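Local coordinates for hemoglobin-like protein (Methylacidiphilum infernorum, PDB 4NK2), which binds heme b in a group II truncated globin fold and probably binds and carries oxygen, at residues V67-H70 against H71-L74; R134-W137 against L138-K142; S77-H80 against Y81-T85; A98-V101 against V102-G106; V148-L152 against S153-E157. All blocks are in the same frame, centred on the assembly; numbering follows the deposited sequence.

Interaction 1 of 5, residues V67-H70 against H71-L74; sequences VEVH and HENL
H70 and L74 meet one turn apart on helix 53-75, an alpha-helix of the truncated globin fold, and the leucine methyl CD1 lies over one face of the imidazole. That methyl sits 3.9 Å from the centroid of the H70 ring, a CH-pi contact displaced toward CE1, and the two side chains slant across each other. H71 was modelled in two conformers; in one of them its ring face receives the edge of the H70 ring, a T-shaped pair with planes at 69°, and its CD2 packs on CG1 of V67, the two side chains running side by side, so both contacts are less certain. H70 has CG anti to its own N (chi1 175°), which swings the ring off the helix toward helix 131-147, where NE2 is hydrogen-bonded to the carbonyl O of W137 and the ring stacks on Y141. With one polar end tied and a methyl on one face, the ring has little room to turn. On the outer side E68 and E72 bring their carboxylates together, planes 63° apart; the approach is so close that one of the two acids probably holds a proton. Four i to i+4 backbone bonds run beneath all this, from H71 N to V67 O through to L74 N to H70 O. The gap between E68 OE2 and E72 OE2 is 2.8 Å.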
# COMPACT_ATOMS: atom_id res chain seq x y z
N VAL A 67 12.97 20.41 13.14
CA VAL A 67 12.30 20.09 11.87
C VAL A 67 13.17 20.55 10.71
O VAL A 67 13.36 19.82 9.73
CB VAL A 67 10.93 20.74 11.81
CG1 VAL A 67 10.32 20.60 10.40
CG2 VAL A 67 10.00 20.10 12.86
N GLU A 68 13.72 21.75 10.84
CA GLU A 68 14.63 22.27 9.82
C GLU A 68 15.79 21.31 9.61
O GLU A 68 16.11 20.94 8.48
CB GLU A 68 15.14 23.66 10.23
CG GLU A 68 16.33 24.17 9.42
CD GLU A 68 16.01 24.42 7.96
OE1 GLU A 68 14.89 24.89 7.65
OE2 GLU A 68 16.90 24.17 7.12
N VAL A 69 16.43 20.88 10.69
CA VAL A 69 17.56 19.97 10.57
C VAL A 69 17.13 18.61 10.00
O VAL A 69 17.83 18.01 9.18
CB VAL A 69 18.29 19.80 11.93
CG1 VAL A 69 19.29 18.65 11.87
CG2 VAL A 69 18.99 21.10 12.31
N HIS A 70 15.96 18.13 10.42
CA HIS A 70 15.49 16.84 9.90
C HIS A 70 15.40 16.96 8.38
O HIS A 70 15.78 16.04 7.64
CB HIS A 70 14.12 16.47 10.50
CG HIS A 70 13.53 15.21 9.93
ND1 HIS A 70 12.25 15.16 9.42
CD2 HIS A 70 14.04 13.96 9.79
CE1 HIS A 70 11.99 13.93 8.99
NE2 HIS A 70 13.07 13.18 9.21
N HIS A 71 14.88 18.08 7.93
CA HIS A 71 14.78 18.25 6.45
C HIS A 71 16.11 18.40 5.78
O HIS A 71 16.25 17.82 4.73
CB HIS A 71 13.82 19.41 6.13
CG HIS A 71 12.38 19.00 6.13
ND1 HIS A 71 11.76 18.51 5.00
CD2 HIS A 71 11.45 18.98 7.11
CE1 HIS A 71 10.50 18.21 5.29
NE2 HIS A 71 10.29 18.49 6.57
N GLU A 72 17.10 19.01 6.39
CA GLU A 72 18.45 19.05 5.82
C GLU A 72 18.97 17.61 5.65
O GLU A 72 19.54 17.27 4.61
CB GLU A 72 19.39 19.89 6.69
CG GLU A 72 19.03 21.37 6.67
CD GLU A 72 19.76 22.17 7.72
OE1 GLU A 72 20.67 21.61 8.37
OE2 GLU A 72 19.41 23.35 7.91
N ASN A 73 18.74 16.77 6.66
CA ASN A 73 19.14 15.37 6.58
C ASN A 73 18.41 14.65 5.44
O ASN A 73 19.02 13.92 4.66
CB ASN A 73 18.88 14.66 7.92
CG ASN A 73 19.82 15.14 9.04
OD1 ASN A 73 20.82 15.81 8.77
ND2 ASN A 73 19.49 14.81 10.30
N LEU A 74 17.10 14.86 5.35
CA LEU A 74 16.31 14.26 4.28
C LEU A 74 16.84 14.61 2.88
O LEU A 74 16.84 13.75 1.99
CB LEU A 74 14.84 14.67 4.40
CG LEU A 74 14.03 13.97 5.49
CD1 LEU A 74 12.67 14.63 5.61
CD2 LEU A 74 13.88 12.48 5.17

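Interaction 2 of 5, residues R134-W137 against L138-K142; sequences REIW and LACYK. With HEM (protoporphyrin IX containing Fe), chain C.
W137 reaches from helix 131-147 to the heme with Y141 on its other face. Its CB lies 3.8 Å from the vinyl carbon CAB of the heme. CG is anti to the backbone N (chi1 -177°), which carries the indole out over the porphyrin: CD1 meets C3B, NE1 comes 3.4 Å from C4B, and CE2 stands against the methine CHC. Further out, CZ2 is 3.3 Å from C1C, and CH2 at the tip touches the methyl CMC. This is the heme pocket of a group II truncated globin, W137 being one of its heme-binding residues. Against the face turned from the heme, Y141 presents its ring edge, a T-shaped pair with planes at 67° and CD1 3.5 Å from W137 CH2. At the indole rim CZ3 packs on CD2 of L138. The other methyl of that leucine, CD1, lies over a face of the R134 guanidinium, 3.6 Å from NH2, while the polar end of R134 hydrogen-bonds to R180 O and S166 and makes a salt bridge with E163.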
# COMPACT_ATOMS: atom_id res chain seq x y z
N ARG A 134 10.16 5.04 4.97
CA ARG A 134 9.90 5.33 6.38
C ARG A 134 11.14 5.11 7.23
O ARG A 134 11.42 5.91 8.13
CB ARG A 134 8.75 4.48 6.93
CG ARG A 134 8.80 4.37 8.46
CD ARG A 134 7.60 3.61 9.04
NE ARG A 134 7.72 3.46 10.49
CZ ARG A 134 8.28 2.42 11.10
NH1 ARG A 134 8.77 1.41 10.39
NH2 ARG A 134 8.35 2.38 12.43
N GLU A 135 11.89 4.05 6.95
CA GLU A 135 13.10 3.77 7.74
C GLU A 135 14.10 4.89 7.58
O GLU A 135 14.70 5.35 8.57
CB GLU A 135 13.74 2.44 7.32
CG GLU A 135 12.87 1.22 7.62
CD GLU A 135 13.65 -0.08 7.51
OE1 GLU A 135 14.90 -0.04 7.51
OE2 GLU A 135 13.00 -1.14 7.44
N ILE A 136 14.29 5.34 6.35
CA ILE A 136 15.22 6.44 6.08
C ILE A 136 14.74 7.76 6.70
O ILE A 136 15.52 8.49 7.29
CB ILE A 136 15.46 6.62 4.56
CG1 ILE A 136 16.24 5.43 3.98
CG2 ILE A 136 16.19 7.93 4.28
CD1 ILE A 136 16.27 5.43 2.44
N TRP A 137 13.45 8.05 6.57
CA TRP A 137 12.87 9.25 7.20
C TRP A 137 13.12 9.21 8.71
O TRP A 137 13.49 10.23 9.31
CB TRP A 137 11.37 9.29 6.89
CG TRP A 137 10.56 10.49 7.37
CD1 TRP A 137 10.21 11.60 6.64
CD2 TRP A 137 9.93 10.65 8.65
NE1 TRP A 137 9.43 12.44 7.40
CE2 TRP A 137 9.24 11.88 8.64
CE3 TRP A 137 9.90 9.87 9.82
CZ2 TRP A 137 8.53 12.35 9.74
CZ3 TRP A 137 9.19 10.33 10.91
CH2 TRP A 137 8.52 11.57 10.87
N LEU A 138 12.94 8.05 9.32
CA LEU A 138 13.21 7.88 10.76
C LEU A 138 14.69 8.04 11.13
O LEU A 138 15.01 8.66 12.14
CB LEU A 138 12.69 6.52 11.24
CG LEU A 138 11.18 6.44 11.48
CD1 LEU A 138 10.75 5.04 11.89
CD2 LEU A 138 10.76 7.45 12.57
N ALA A 139 15.59 7.47 10.34
CA ALA A 139 17.01 7.57 10.67
C ALA A 139 17.46 9.02 10.57
O ALA A 139 18.33 9.47 11.32
CB ALA A 139 17.85 6.69 9.77
N CYS A 140 16.89 9.74 9.61
CA CYS A 140 17.16 11.16 9.49
C CYS A 140 16.67 11.91 10.73
O CYS A 140 17.25 12.93 11.11
CB CYS A 140 16.49 11.75 8.25
SG CYS A 140 17.31 11.27 6.71
N TYR A 141 15.58 11.43 11.33
CA TYR A 141 15.04 12.12 12.50
C TYR A 141 15.87 11.80 13.73
O TYR A 141 16.13 12.68 14.57
CB TYR A 141 13.58 11.73 12.73
CG TYR A 141 12.67 12.91 12.86
CD1 TYR A 141 11.50 13.00 12.11
CD2 TYR A 141 12.95 13.94 13.76
CE1 TYR A 141 10.64 14.07 12.24
CE2 TYR A 141 12.09 15.02 13.89
CZ TYR A 141 10.94 15.08 13.12
OH TYR A 141 10.07 16.15 13.23
N LYS A 142 16.30 10.54 13.85
CA LYS A 142 17.19 10.14 14.95
C LYS A 142 18.42 11.05 14.97
O LYS A 142 18.79 11.61 16.02
CB LYS A 142 17.62 8.68 14.78
CG LYS A 142 18.50 8.16 15.94
CD LYS A 142 19.04 6.74 15.66
CE LYS A 142 20.12 6.76 14.60
NZ LYS A 142 20.74 5.41 14.41
CHA HEM C . 4.36 16.52 3.97
CHB HEM C . 7.40 12.84 3.22
CHC HEM C . 6.04 10.89 7.48
CHD HEM C . 4.59 15.39 8.70
C1A HEM C . 5.23 15.67 3.33
C2A HEM C . 5.65 15.73 1.93
C3A HEM C . 6.50 14.69 1.75
C4A HEM C . 6.63 13.96 3.00
CMA HEM C . 7.25 14.30 0.45
CAA HEM C . 5.19 16.78 0.89
CBA HEM C . 4.02 16.16 0.09
CGA HEM C . 3.38 17.05 -0.97
O1A HEM C . 3.13 16.55 -2.10
O2A HEM C . 3.10 18.25 -0.72
C1B HEM C . 7.25 11.92 4.25
C2B HEM C . 7.77 10.56 4.30
C3B HEM C . 7.40 10.03 5.47
C4B HEM C . 6.63 11.01 6.22
CMB HEM C . 8.63 9.86 3.22
CAB HEM C . 7.75 8.60 5.93
CBB HEM C . 7.09 8.05 6.96
C1C HEM C . 5.57 11.96 8.23
C2C HEM C . 5.18 11.96 9.63
C3C HEM C . 4.78 13.21 9.95
C4C HEM C . 4.90 14.04 8.77
CMC HEM C . 5.22 10.74 10.57
CAC HEM C . 4.28 13.73 11.32
CBC HEM C . 4.56 13.08 12.46
C1D HEM C . 4.26 16.08 7.56
C2D HEM C . 3.47 17.30 7.48
C3D HEM C . 3.42 17.65 6.00
C4D HEM C . 4.17 16.61 5.33
CMD HEM C . 2.83 18.11 8.63
CAD HEM C . 2.69 18.85 5.36
CBD HEM C . 1.22 18.43 5.20
CGD HEM C . 0.49 19.60 4.57
O1D HEM C . 0.70 19.85 3.36
O2D HEM C . -0.29 20.28 5.29
NA HEM C . 5.84 14.59 3.94
NB HEM C . 6.57 12.14 5.43
NC HEM C . 5.38 13.25 7.75
ND HEM C . 4.65 15.71 6.28
FE HEM C . 5.53 13.87 5.84

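Interaction 3 of 5, residues S77-H80 against Y81-T85; sequences SKIH and YLFPT. With HEM (protoporphyrin IX containing Fe), chain C.
L82 N donates to I79 O at 3.0 Å and F83 N to H80 O at 3.2 Å, i to i+3 bonds in which each donor stands well above the carbonyl plane. A type I beta turn from S77 to H80 leads in, and within it S77 OG accepts from I79 N, an ST turn. Among the aromatic contacts, H80 and Y81 lie side by side with their planes 37° apart, and CE1 of H80 sits over the centre of the Y81 ring in one of the two conformers modelled for Y81. The H80 torsion (chi1 71°) places CG between its backbone N and carbonyl carbon, folding the ring over Y81 N. An alanine here would probably take the imidazole from the Y81 ring, at least in that conformer, leaving the phenol freer to swing. The apolar contacts involve I79: its CD1 packs in the plane of the F83 ring, 3.9 Å from CE2, and its CB touches L82 CD1. F83 CE1 reaches 3.6 Å from the heme methine CHB, making this loop one wall of the heme pocket. The loop joins helix 53-75 to helix 87-104, with I79 and F83 against L74 of the former, P84 against the latter, and I79 against I136 of helix 131-147.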
# COMPACT_ATOMS: atom_id res chain seq x y z
N SER A 77 19.69 12.44 1.89
CA SER A 77 19.40 11.01 2.02
C SER A 77 18.93 10.38 0.72
O SER A 77 18.68 11.09 -0.26
CB SER A 77 18.29 10.80 3.06
OG SER A 77 17.03 11.07 2.47
N LYS A 78 18.77 9.07 0.72
CA LYS A 78 18.35 8.34 -0.46
C LYS A 78 16.89 8.55 -0.85
O LYS A 78 16.47 8.06 -1.87
CB LYS A 78 18.62 6.85 -0.29
CG LYS A 78 20.05 6.44 -0.49
CD LYS A 78 20.31 5.09 0.14
CE LYS A 78 21.60 4.47 -0.35
NZ LYS A 78 22.77 5.38 -0.20
N ILE A 79 16.12 9.27 -0.05
CA ILE A 79 14.77 9.66 -0.49
C ILE A 79 14.69 11.14 -0.83
O ILE A 79 13.59 11.72 -0.86
CB ILE A 79 13.67 9.29 0.53
CG1 ILE A 79 13.98 9.91 1.90
CG2 ILE A 79 13.51 7.78 0.62
CD1 ILE A 79 12.82 9.78 2.91
N HIS A 80 15.83 11.76 -1.08
CA HIS A 80 15.89 13.16 -1.47
C HIS A 80 15.00 13.49 -2.66
O HIS A 80 14.43 14.55 -2.74
CB HIS A 80 17.32 13.58 -1.78
CG HIS A 80 17.86 13.00 -3.05
ND1 HIS A 80 17.90 13.71 -4.23
CD2 HIS A 80 18.41 11.80 -3.32
CE1 HIS A 80 18.44 12.96 -5.17
NE2 HIS A 80 18.75 11.79 -4.65
N TYR A 81 14.79 12.53 -3.54
CA TYR A 81 14.00 12.74 -4.74
C TYR A 81 12.54 13.04 -4.45
O TYR A 81 11.84 13.51 -5.32
CB TYR A 81 14.09 11.52 -5.67
CG TYR A 81 15.26 11.56 -6.63
CD1 TYR A 81 15.67 12.75 -7.22
CD2 TYR A 81 15.96 10.40 -6.94
CE1 TYR A 81 16.73 12.78 -8.09
CE2 TYR A 81 17.02 10.43 -7.80
CZ TYR A 81 17.40 11.62 -8.38
OH TYR A 81 18.46 11.63 -9.24
N LEU A 82 12.07 12.63 -3.28
CA LEU A 82 10.66 12.80 -2.93
C LEU A 82 10.30 14.23 -2.55
O LEU A 82 9.11 14.57 -2.45
CB LEU A 82 10.29 11.90 -1.75
CG LEU A 82 10.37 10.39 -1.93
CD1 LEU A 82 9.91 9.69 -0.67
CD2 LEU A 82 9.54 9.96 -3.14
N PHE A 83 11.33 15.06 -2.32
CA PHE A 83 11.11 16.38 -1.74
C PHE A 83 11.44 17.50 -2.70
O PHE A 83 12.16 17.30 -3.68
CB PHE A 83 11.95 16.54 -0.46
CG PHE A 83 11.61 15.52 0.58
CD1 PHE A 83 10.60 15.76 1.50
CD2 PHE A 83 12.26 14.30 0.61
CE1 PHE A 83 10.26 14.81 2.44
CE2 PHE A 83 11.93 13.33 1.56
CZ PHE A 83 10.92 13.59 2.47
N PRO A 84 10.90 18.70 -2.43
CA PRO A 84 11.06 19.78 -3.40
C PRO A 84 12.50 20.27 -3.49
O PRO A 84 13.25 20.23 -2.51
CB PRO A 84 10.16 20.90 -2.85
CG PRO A 84 9.21 20.21 -1.92
CD PRO A 84 10.01 19.08 -1.31
N THR A 85 12.84 20.73 -4.68
CA THR A 85 14.12 21.30 -4.99
C THR A 85 13.95 22.80 -5.03
O THR A 85 14.85 23.54 -4.67
CB THR A 85 14.55 20.84 -6.38
OG1 THR A 85 15.39 19.70 -6.26
CG2 THR A 85 15.28 21.93 -7.10
CHA HEM C . 4.36 16.52 3.97
CHB HEM C . 7.40 12.84 3.22
CHC HEM C . 6.04 10.89 7.48
CHD HEM C . 4.59 15.39 8.70
C1A HEM C . 5.23 15.67 3.33
C2A HEM C . 5.65 15.73 1.93
C3A HEM C . 6.50 14.69 1.75
C4A HEM C . 6.63 13.96 3.00
CMA HEM C . 7.25 14.30 0.45
CAA HEM C . 5.19 16.78 0.89
CBA HEM C . 4.02 16.16 0.09
CGA HEM C . 3.38 17.05 -0.97
O1A HEM C . 3.13 16.55 -2.10
O2A HEM C . 3.10 18.25 -0.72
C1B HEM C . 7.25 11.92 4.25
C2B HEM C . 7.77 10.56 4.30
C3B HEM C . 7.40 10.03 5.47
C4B HEM C . 6.63 11.01 6.22
CMB HEM C . 8.63 9.86 3.22
CAB HEM C . 7.75 8.60 5.93
CBB HEM C . 7.09 8.05 6.96
C1C HEM C . 5.57 11.96 8.23
C2C HEM C . 5.18 11.96 9.63
C3C HEM C . 4.78 13.21 9.95
C4C HEM C . 4.90 14.04 8.77
CMC HEM C . 5.22 10.74 10.57
CAC HEM C . 4.28 13.73 11.32
CBC HEM C . 4.56 13.08 12.46
C1D HEM C . 4.26 16.08 7.56
C2D HEM C . 3.47 17.30 7.48
C3D HEM C . 3.42 17.65 6.00
C4D HEM C . 4.17 16.61 5.33
CMD HEM C . 2.83 18.11 8.63
CAD HEM C . 2.69 18.85 5.36
CBD HEM C . 1.22 18.43 5.20
CGD HEM C . 0.49 19.60 4.57
O1D HEM C . 0.70 19.85 3.36
O2D HEM C . -0.29 20.28 5.29
NA HEM C . 5.84 14.59 3.94
NB HEM C . 6.57 12.14 5.43
NC HEM C . 5.38 13.25 7.75
ND HEM C . 4.65 15.71 6.28
FE HEM C . 5.53 13.87 5.84

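Interaction 4 of 5, residues A98-V101 against V102-G106; sequences ADFV and VEMCG. With HEM (protoporphyrin IX containing Fe), chain C.
A98 O accepts from V102 N at 2.8 Å, the shortest of four i to i+4 bonds in the last turns of helix 87-104, and it is nearly straight, with an N-H...O angle of 170°. The F100 O bond to M104 N follows at 2.9 Å and holds the two residues whose side chains matter most. M104 lays CG over the centre of the F100 ring, 3.6 Å from the centroid and 14° off the normal, a CH-pi contact. Its chain then bends at chi2 (-58°), leaving SD in an oblique Met-aromatic contact, 4.5 Å from the same centroid. F100 has its CB 3.5 Å from the heme methyl CMD, while CE2 touches the vinyl carbon CAC. Replacing F100 with an alanine would probably open a gap beside the heme edge, depriving M104 CG of the ring it lies over and the sulfur of its aromatic neighbour. Y111 brings an edge-to-face contact to F100, and W161 and F165 of helix 155-165 pack nearby; M104 also meets A30 of the second subunit. Positive phi at G106 and bonds back into the last turn, among them G106 N to E103 O, make a Schellman motif ending a helix that lines the globin heme pocket.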
# COMPACT_ATOMS: atom_id res chain seq x y z
N ALA A 98 6.85 22.16 10.62
CA ALA A 98 7.28 22.72 11.90
C ALA A 98 6.04 23.19 12.68
O ALA A 98 5.94 22.95 13.90
CB ALA A 98 8.27 23.85 11.69
N ASP A 99 5.10 23.84 11.98
CA ASP A 99 3.83 24.20 12.62
C ASP A 99 3.14 22.96 13.18
O ASP A 99 2.63 22.99 14.30
CB ASP A 99 2.87 24.88 11.64
CG ASP A 99 3.31 26.28 11.25
OD1 ASP A 99 4.18 26.87 11.93
OD2 ASP A 99 2.76 26.80 10.24
N PHE A 100 3.12 21.87 12.42
CA PHE A 100 2.49 20.64 12.90
C PHE A 100 3.19 20.10 14.16
O PHE A 100 2.55 19.75 15.15
CB PHE A 100 2.50 19.58 11.79
CG PHE A 100 1.81 18.29 12.17
CD1 PHE A 100 0.43 18.22 12.26
CD2 PHE A 100 2.55 17.14 12.43
CE1 PHE A 100 -0.21 17.03 12.62
CE2 PHE A 100 1.93 15.95 12.79
CZ PHE A 100 0.54 15.90 12.88
N VAL A 101 4.51 20.01 14.11
CA VAL A 101 5.28 19.49 15.24
C VAL A 101 5.10 20.35 16.49
O VAL A 101 4.91 19.82 17.59
CB VAL A 101 6.78 19.41 14.91
CG1 VAL A 101 7.61 19.20 16.17
CG2 VAL A 101 7.04 18.27 13.88
N VAL A 102 5.20 21.67 16.33
CA VAL A 102 5.04 22.57 17.47
C VAL A 102 3.65 22.38 18.09
O VAL A 102 3.52 22.28 19.30
CB VAL A 102 5.22 24.04 17.06
CG1 VAL A 102 4.78 24.96 18.19
CG2 VAL A 102 6.67 24.32 16.68
N GLU A 103 2.62 22.31 17.25
CA GLU A 103 1.26 22.15 17.76
C GLU A 103 1.08 20.81 18.47
O GLU A 103 0.56 20.75 19.60
CB GLU A 103 0.23 22.29 16.63
CG GLU A 103 -1.21 22.03 17.11
CD GLU A 103 -2.28 22.47 16.10
OE1 GLU A 103 -1.95 23.04 15.04
OE2 GLU A 103 -3.49 22.24 16.39
N MET A 104 1.51 19.75 17.82
CA MET A 104 1.34 18.41 18.34
C MET A 104 2.13 18.14 19.60
O MET A 104 1.79 17.26 20.36
CB MET A 104 1.69 17.38 17.27
CG MET A 104 0.77 17.39 16.08
SD MET A 104 -0.92 17.09 16.55
CE MET A 104 -1.72 18.57 16.06
N CYS A 105 3.18 18.91 19.82
CA CYS A 105 3.95 18.80 21.07
C CYS A 105 3.36 19.65 22.19
O CYS A 105 3.90 19.66 23.30
CB CYS A 105 5.41 19.16 20.83
SG CYS A 105 6.30 17.89 19.92
N GLY A 106 2.27 20.35 21.90
CA GLY A 106 1.58 21.13 22.93
C GLY A 106 1.73 22.64 22.79
O GLY A 106 1.31 23.40 23.67
CHA HEM C . 4.36 16.52 3.97
CHB HEM C . 7.40 12.84 3.22
CHC HEM C . 6.04 10.89 7.48
CHD HEM C . 4.59 15.39 8.70
C1A HEM C . 5.23 15.67 3.33
C2A HEM C . 5.65 15.73 1.93
C3A HEM C . 6.50 14.69 1.75
C4A HEM C . 6.63 13.96 3.00
CMA HEM C . 7.25 14.30 0.45
CAA HEM C . 5.19 16.78 0.89
CBA HEM C . 4.02 16.16 0.09
CGA HEM C . 3.38 17.05 -0.97
O1A HEM C . 3.13 16.55 -2.10
O2A HEM C . 3.10 18.25 -0.72
C1B HEM C . 7.25 11.92 4.25
C2B HEM C . 7.77 10.56 4.30
C3B HEM C . 7.40 10.03 5.47
C4B HEM C . 6.63 11.01 6.22
CMB HEM C . 8.63 9.86 3.22
CAB HEM C . 7.75 8.60 5.93
CBB HEM C . 7.09 8.05 6.96
C1C HEM C . 5.57 11.96 8.23
C2C HEM C . 5.18 11.96 9.63
C3C HEM C . 4.78 13.21 9.95
C4C HEM C . 4.90 14.04 8.77
CMC HEM C . 5.22 10.74 10.57
CAC HEM C . 4.28 13.73 11.32
CBC HEM C . 4.56 13.08 12.46
C1D HEM C . 4.26 16.08 7.56
C2D HEM C . 3.47 17.30 7.48
C3D HEM C . 3.42 17.65 6.00
C4D HEM C . 4.17 16.61 5.33
CMD HEM C . 2.83 18.11 8.63
CAD HEM C . 2.69 18.85 5.36
CBD HEM C . 1.22 18.43 5.20
CGD HEM C . 0.49 19.60 4.57
O1D HEM C . 0.70 19.85 3.36
O2D HEM C . -0.29 20.28 5.29
NA HEM C . 5.84 14.59 3.94
NB HEM C . 6.57 12.14 5.43
NC HEM C . 5.38 13.25 7.75
ND HEM C . 4.65 15.71 6.28
FE HEM C . 5.53 13.87 5.84

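Interaction 5 of 5, residues V148-L152 against S153-E157; sequences VHFPL and SVLEE
P151 O takes a hydrogen bond from V154 N at 3.2 Å and a weak one from L155 N, drawing the chain round from the loop into helix 155-165 with V154 at the N-cap position. F150 has CG anti to its N (chi1 -158°), which brings its ring to both residues of that turn: CE2 lies 3.7 Å from CG2 of V154, the two side chains crossing at about a right angle, and CD2 is 3.8 Å from CD1 of L155. One face of the same ring is covered by CD of its neighbour P151. The valine CG2 also rests against P151 CB at 4.0 Å, wedged between proline and phenylalanine. L152 runs alongside L155, their CD2 methyls 4.0 Å apart. A water donates to L152 O at 2.8 Å and accepts from E156 N at 2.9 Å, linking the two at the start of the helix. F150 packs further on V54 and L63 of helix 53-75 and meets the ring of F158. The contact is thus mostly apolar: F150, V154 and L155 are buried and held by shape, while P151 O and the water between L152 O and E156 N supply polar links.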
# COMPACT_ATOMS: atom_id res chain seq x y z
N VAL A 148 20.53 18.45 17.39
CA VAL A 148 20.02 19.68 17.99
C VAL A 148 19.93 19.58 19.51
O VAL A 148 19.42 20.49 20.17
CB VAL A 148 18.63 20.07 17.42
CG1 VAL A 148 18.65 20.12 15.90
CG2 VAL A 148 17.56 19.09 17.90
N HIS A 149 20.41 18.48 20.07
CA HIS A 149 20.41 18.29 21.52
C HIS A 149 19.01 18.40 22.11
O HIS A 149 18.78 19.09 23.12
CB HIS A 149 21.38 19.29 22.19
CG HIS A 149 22.67 19.45 21.45
ND1 HIS A 149 23.47 18.38 21.11
CD2 HIS A 149 23.29 20.55 20.96
CE1 HIS A 149 24.53 18.81 20.44
NE2 HIS A 149 24.45 20.13 20.35
N PHE A 150 18.06 17.71 21.48
CA PHE A 150 16.71 17.61 22.01
C PHE A 150 16.80 17.15 23.47
O PHE A 150 17.55 16.23 23.79
CB PHE A 150 15.90 16.61 21.19
CG PHE A 150 14.43 16.81 21.29
CD1 PHE A 150 13.80 17.83 20.57
CD2 PHE A 150 13.65 15.97 22.09
CE1 PHE A 150 12.43 18.01 20.65
CE2 PHE A 150 12.28 16.14 22.17
CZ PHE A 150 11.66 17.17 21.45
N PRO A 151 16.04 17.80 24.36
CA PRO A 151 16.17 17.56 25.80
C PRO A 151 15.97 16.08 26.15
O PRO A 151 15.00 15.45 25.71
CB PRO A 151 15.05 18.41 26.40
CG PRO A 151 14.76 19.48 25.36
CD PRO A 151 14.99 18.80 24.04
N LEU A 152 16.87 15.52 26.94
CA LEU A 152 16.85 14.08 27.19
C LEU A 152 15.57 13.63 27.90
O LEU A 152 15.17 12.48 27.78
CB LEU A 152 18.10 13.65 27.97
CG LEU A 152 19.43 13.79 27.22
CD1 LEU A 152 20.62 13.53 28.15
CD2 LEU A 152 19.49 12.84 26.01
N SER A 153 14.94 14.54 28.63
CA SER A 153 13.76 14.19 29.43
C SER A 153 12.55 13.81 28.57
O SER A 153 11.68 13.06 29.01
CB SER A 153 13.36 15.36 30.32
OG SER A 153 13.02 16.50 29.54
N VAL A 154 12.50 14.33 27.35
CA VAL A 154 11.31 14.11 26.50
C VAL A 154 11.64 13.46 25.16
O VAL A 154 10.76 13.28 24.31
CB VAL A 154 10.59 15.43 26.24
CG1 VAL A 154 9.93 15.90 27.53
CG2 VAL A 154 11.59 16.47 25.76
N LEU A 155 12.89 13.11 24.98
CA LEU A 155 13.34 12.45 23.77
C LEU A 155 12.56 11.17 23.47
O LEU A 155 12.14 10.95 22.36
CB LEU A 155 14.82 12.15 23.90
CG LEU A 155 15.59 11.75 22.66
CD1 LEU A 155 15.24 12.59 21.48
CD2 LEU A 155 17.04 11.84 22.98
N GLU A 156 12.38 10.33 24.47
CA GLU A 156 11.71 9.05 24.22
C GLU A 156 10.26 9.27 23.83
O GLU A 156 9.76 8.63 22.91
CB GLU A 156 11.80 8.10 25.43
CG GLU A 156 11.08 6.76 25.20
CD GLU A 156 11.37 5.73 26.29
OE1 GLU A 156 11.75 6.12 27.41
OE2 GLU A 156 11.23 4.51 26.01
N GLU A 157 9.58 10.18 24.53
CA GLU A 157 8.21 10.54 24.21
C GLU A 157 8.06 10.96 22.74
O GLU A 157 7.14 10.51 22.03
CB GLU A 157 7.79 11.69 25.14
CG GLU A 157 6.30 11.92 25.22
CD GLU A 157 5.92 12.85 26.37
OE1 GLU A 157 4.82 13.43 26.31
OE2 GLU A 157 6.71 12.98 27.33
O HOH W 1 13.23 10.54 27.25

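Overall arrangement
Along the chain the order is interaction 1, 3, 4, 2, 5, all within one globin unit. Interaction 1 on helix 53-75 touches the other four: interaction 2 on helix 131-147 through H70 to W137 and N73 to C140, interaction 3 through L74, interaction 4 on helix 87-104 through V67, and interaction 5 through V69. Interactions 2, 3 and 4 all reach the heme; 3 and 4, with centres about 23 Å apart, meet different parts of the porphyrin, the CHB side and the CMD and CAC side, while W137 covers a face. Interaction 5 has its centre about 26 Å from that of interaction 3. Helix 53-75 thus touches the three heme-lining contacts and, through V69 on V148, the loop that leads to helix 155-165.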